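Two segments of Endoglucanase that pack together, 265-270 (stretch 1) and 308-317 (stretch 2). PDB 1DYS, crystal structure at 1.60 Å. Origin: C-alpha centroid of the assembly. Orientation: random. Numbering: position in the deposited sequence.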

# COMPACT_ATOMS: atom_id res chain seq x y z
N ILE A 265 -6.13 -15.96 -19.93
CA ILE A 265 -4.69 -15.70 -19.80
C ILE A 265 -4.41 -14.23 -20.04
O ILE A 265 -4.83 -13.62 -21.00
N ASP A 266 -3.72 -13.60 -19.08
CA ASP A 266 -3.45 -12.16 -19.15
C ASP A 266 -2.39 -11.95 -20.24
O ASP A 266 -1.39 -12.68 -20.23
N GLN A 267 -2.63 -10.97 -21.11
CA GLN A 267 -1.59 -10.53 -22.04
C GLN A 267 -1.51 -9.01 -21.95
O GLN A 267 -1.07 -8.34 -22.86
N SER A 268 -1.84 -8.44 -20.76
CA SER A 268 -1.74 -6.99 -20.58
C SER A 268 -0.34 -6.49 -20.84
O SER A 268 -0.16 -5.38 -21.37
N ARG A 269 0.68 -7.25 -20.49
CA ARG A 269 2.07 -6.87 -20.74
C ARG A 269 2.82 -8.12 -21.19
O ARG A 269 2.61 -9.18 -20.61
N VAL A 270 3.61 -8.04 -22.25
CA VAL A 270 4.40 -9.16 -22.74
C VAL A 270 5.86 -8.70 -22.87
O VAL A 270 6.12 -7.70 -23.52
N TRP A 308 -6.93 -8.82 -20.51
CA TRP A 308 -5.98 -7.98 -19.79
C TRP A 308 -6.48 -7.88 -18.33
O TRP A 308 -7.64 -7.49 -18.07
N VAL A 309 -5.59 -8.27 -17.41
CA VAL A 309 -5.99 -8.23 -15.99
C VAL A 309 -5.17 -7.15 -15.29
O VAL A 309 -5.73 -6.21 -14.79
N LYS A 310 -3.81 -7.29 -15.25
CA LYS A 310 -3.04 -6.19 -14.66
C LYS A 310 -3.18 -4.96 -15.54
O LYS A 310 -3.04 -5.05 -16.77
N PRO A 311 -3.37 -3.81 -14.97
CA PRO A 311 -3.44 -2.55 -15.74
C PRO A 311 -2.04 -2.06 -16.08
O PRO A 311 -1.40 -1.48 -15.20
N GLY A 312 -1.52 -2.30 -17.28
CA GLY A 312 -0.17 -1.93 -17.63
C GLY A 312 -0.04 -0.40 -17.61
O GLY A 312 -0.81 0.29 -18.28
N GLY A 313 0.95 0.01 -16.82
CA GLY A 313 1.19 1.43 -16.58
C GLY A 313 1.10 1.66 -15.06
O GLY A 313 1.75 2.57 -14.54
N GLU A 314 0.38 0.79 -14.35
CA GLU A 314 0.40 0.86 -12.87
C GLU A 314 1.65 0.14 -12.38
O GLU A 314 1.85 -1.00 -12.76
N SER A 315 2.51 0.78 -11.60
CA SER A 315 3.75 0.15 -11.19
C SER A 315 3.54 -1.12 -10.37
O SER A 315 2.60 -1.25 -9.60
N ASP A 316 4.50 -2.01 -10.53
CA ASP A 316 4.57 -3.21 -9.73
C ASP A 316 5.23 -2.93 -8.36
O ASP A 316 5.13 -3.78 -7.47
N GLY A 317 5.99 -1.83 -8.30
CA GLY A 317 6.75 -1.49 -7.08
C GLY A 317 7.89 -0.56 -7.49
O GLY A 317 8.11 -0.35 -8.69

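The contact between these two stretches of the endoglucanase chain is mainly polar: two acidic side chains, one from each stretch, anchor it at its ends, with a tryptophan ring packed on a serine backbone and a single bridging water adding to the hold. At one end Asp266, the last residue of a strand, sets its CA-to-CB bond sideways to the other stretch, but its t rotamer (chi1 -163°) brings the carboxylate close to the backbone there. Val309 N donates to Asp266 OD1 at 2.7 Å and Lys310 N to Asp266 OD2 at 3.1 Å, both nearly linear, so one carboxylate takes two successive amides of a segment that has no regular secondary structure. The same group also organises its own loop: Ser268 N and Ser268 OG each donate to Asp266 OD1 at 2.9 Å. This holds Ser268 (p) against Trp308, where the two backbones come near, 4.4 Å between Ser268 CA and Trp308 CA. The indole, in the m rotamer with chi2 of 10°, offers a face to Ser268 CA, which sits 3.6 Å from the centroid of the five-membered ring that includes Trp308 CG and only 10° off the ring normal, a well-centred CH-pi contact. Ser268 CB also lies 3.0 Å from Lys310 O, a tight approach; Ser268 OG, 3.2 Å from Lys310 O, has a poor angle for a hydrogen bond and is already engaged with Asp266. Gln267 (m, m) turns the end of its side chain away from the other stretch and donates from NE2 to Asp266 O at 2.9 Å. At the other end Arg269 (m, t, m, chi4 179°) starts sideways and reaches across to Asp316 (m), whose CA-to-CB bond points toward stretch 1. Their salt bridge is two-pronged: Arg269 NH1 donates to Asp316 OD2 at 2.9 Å and Arg269 NH2 to Asp316 OD1 at 3.0 Å, with a weak third bond from Arg269 NH2 to Asp316 OD2 at 3.2 Å. Asp316 OD2 meets the guanidinium at its edge, near its plane, while Lys310 CG lies over one face, 3.7 Å from Arg269 NH2. Lys310 (t, p, t, t) points toward stretch 1 at its CB, and its extended outer chain carries the ammonium back to its own stretch, where Lys310 NZ bonds Glu314 O at 2.9 Å and Asp316 OD1 at 3.1 Å. Asp316 thus pairs with two cations, one from each stretch. Gly312 lies in the type II turn from Pro311 to Glu314, closed by Glu314 N to Pro311 O at 3.0 Å. Gly312 CA is 4.0 Å from Arg269 CD, and a CB on Gly312 would point toward stretch 1 and fall a tight 3.3 Å from Arg269 CG. A water joins the backbones nearby, donating to Ser268 O at 2.9 Å and accepting from Gly312 N at 2.9 Å.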

# COMPACT_ATOMS: atom_id res chain seq x y z
CB ILE A 265 -3.88 -16.46 -20.88
CG1 ILE A 265 -3.98 -17.97 -20.59
CG2 ILE A 265 -2.40 -16.08 -20.85
CD1 ILE A 265 -3.13 -18.89 -21.39
CB ASP A 266 -2.82 -11.71 -17.82
CG ASP A 266 -2.86 -10.21 -17.59
OD1 ASP A 266 -3.30 -9.39 -18.42
OD2 ASP A 266 -2.41 -9.78 -16.47
CB GLN A 267 -1.84 -10.92 -23.52
CG GLN A 267 -1.71 -12.42 -23.79
CD GLN A 267 -0.25 -12.88 -23.74
OE1 GLN A 267 0.46 -12.81 -24.74
NE2 GLN A 267 0.16 -13.32 -22.58
CB SER A 268 -2.13 -6.61 -19.13
OG SER A 268 -1.28 -7.34 -18.22
CB ARG A 269 2.75 -6.39 -19.44
CG ARG A 269 2.09 -5.16 -18.85
CD ARG A 269 2.78 -4.62 -17.61
NE ARG A 269 2.69 -5.61 -16.51
CZ ARG A 269 3.24 -5.36 -15.32
NH1 ARG A 269 3.91 -4.25 -15.09
NH2 ARG A 269 3.14 -6.29 -14.34
CB VAL A 270 3.87 -9.65 -24.11
CG1 VAL A 270 4.73 -10.83 -24.57
CG2 VAL A 270 2.43 -10.13 -24.05
CB TRP A 308 -5.79 -6.57 -20.32
CG TRP A 308 -5.11 -6.41 -21.63
CD1 TRP A 308 -4.79 -7.37 -22.52
CD2 TRP A 308 -4.65 -5.16 -22.17
NE1 TRP A 308 -4.13 -6.81 -23.61
CE2 TRP A 308 -4.05 -5.47 -23.41
CE3 TRP A 308 -4.69 -3.83 -21.72
CZ2 TRP A 308 -3.53 -4.44 -24.21
CZ3 TRP A 308 -4.18 -2.83 -22.51
CH2 TRP A 308 -3.57 -3.16 -23.74
CB VAL A 309 -5.78 -9.62 -15.39
CG1 VAL A 309 -6.34 -9.63 -13.96
CG2 VAL A 309 -6.43 -10.73 -16.21
CB LYS A 310 -1.57 -6.61 -14.71
CG LYS A 310 -0.52 -5.55 -14.48
CD LYS A 310 -0.46 -5.08 -13.03
CE LYS A 310 0.42 -3.83 -13.02
NZ LYS A 310 0.71 -3.45 -11.58
CB PRO A 311 -4.18 -1.53 -14.87
CG PRO A 311 -4.81 -2.45 -13.82
CD PRO A 311 -3.76 -3.53 -13.59
CB GLU A 314 -0.84 0.09 -12.33
CG GLU A 314 -2.09 0.92 -12.49
CD GLU A 314 -3.38 0.40 -11.90
OE1 GLU A 314 -3.34 -0.65 -11.21
OE2 GLU A 314 -4.45 1.00 -12.12
CB SER A 315 4.56 1.17 -10.39
OG SER A 315 5.82 0.68 -9.97
CB ASP A 316 5.38 -4.29 -10.43
CG ASP A 316 4.70 -4.76 -11.71
OD1 ASP A 316 3.47 -4.91 -11.67
OD2 ASP A 316 5.47 -4.92 -12.68
O HOH W 1 -1.67 -3.32 -20.03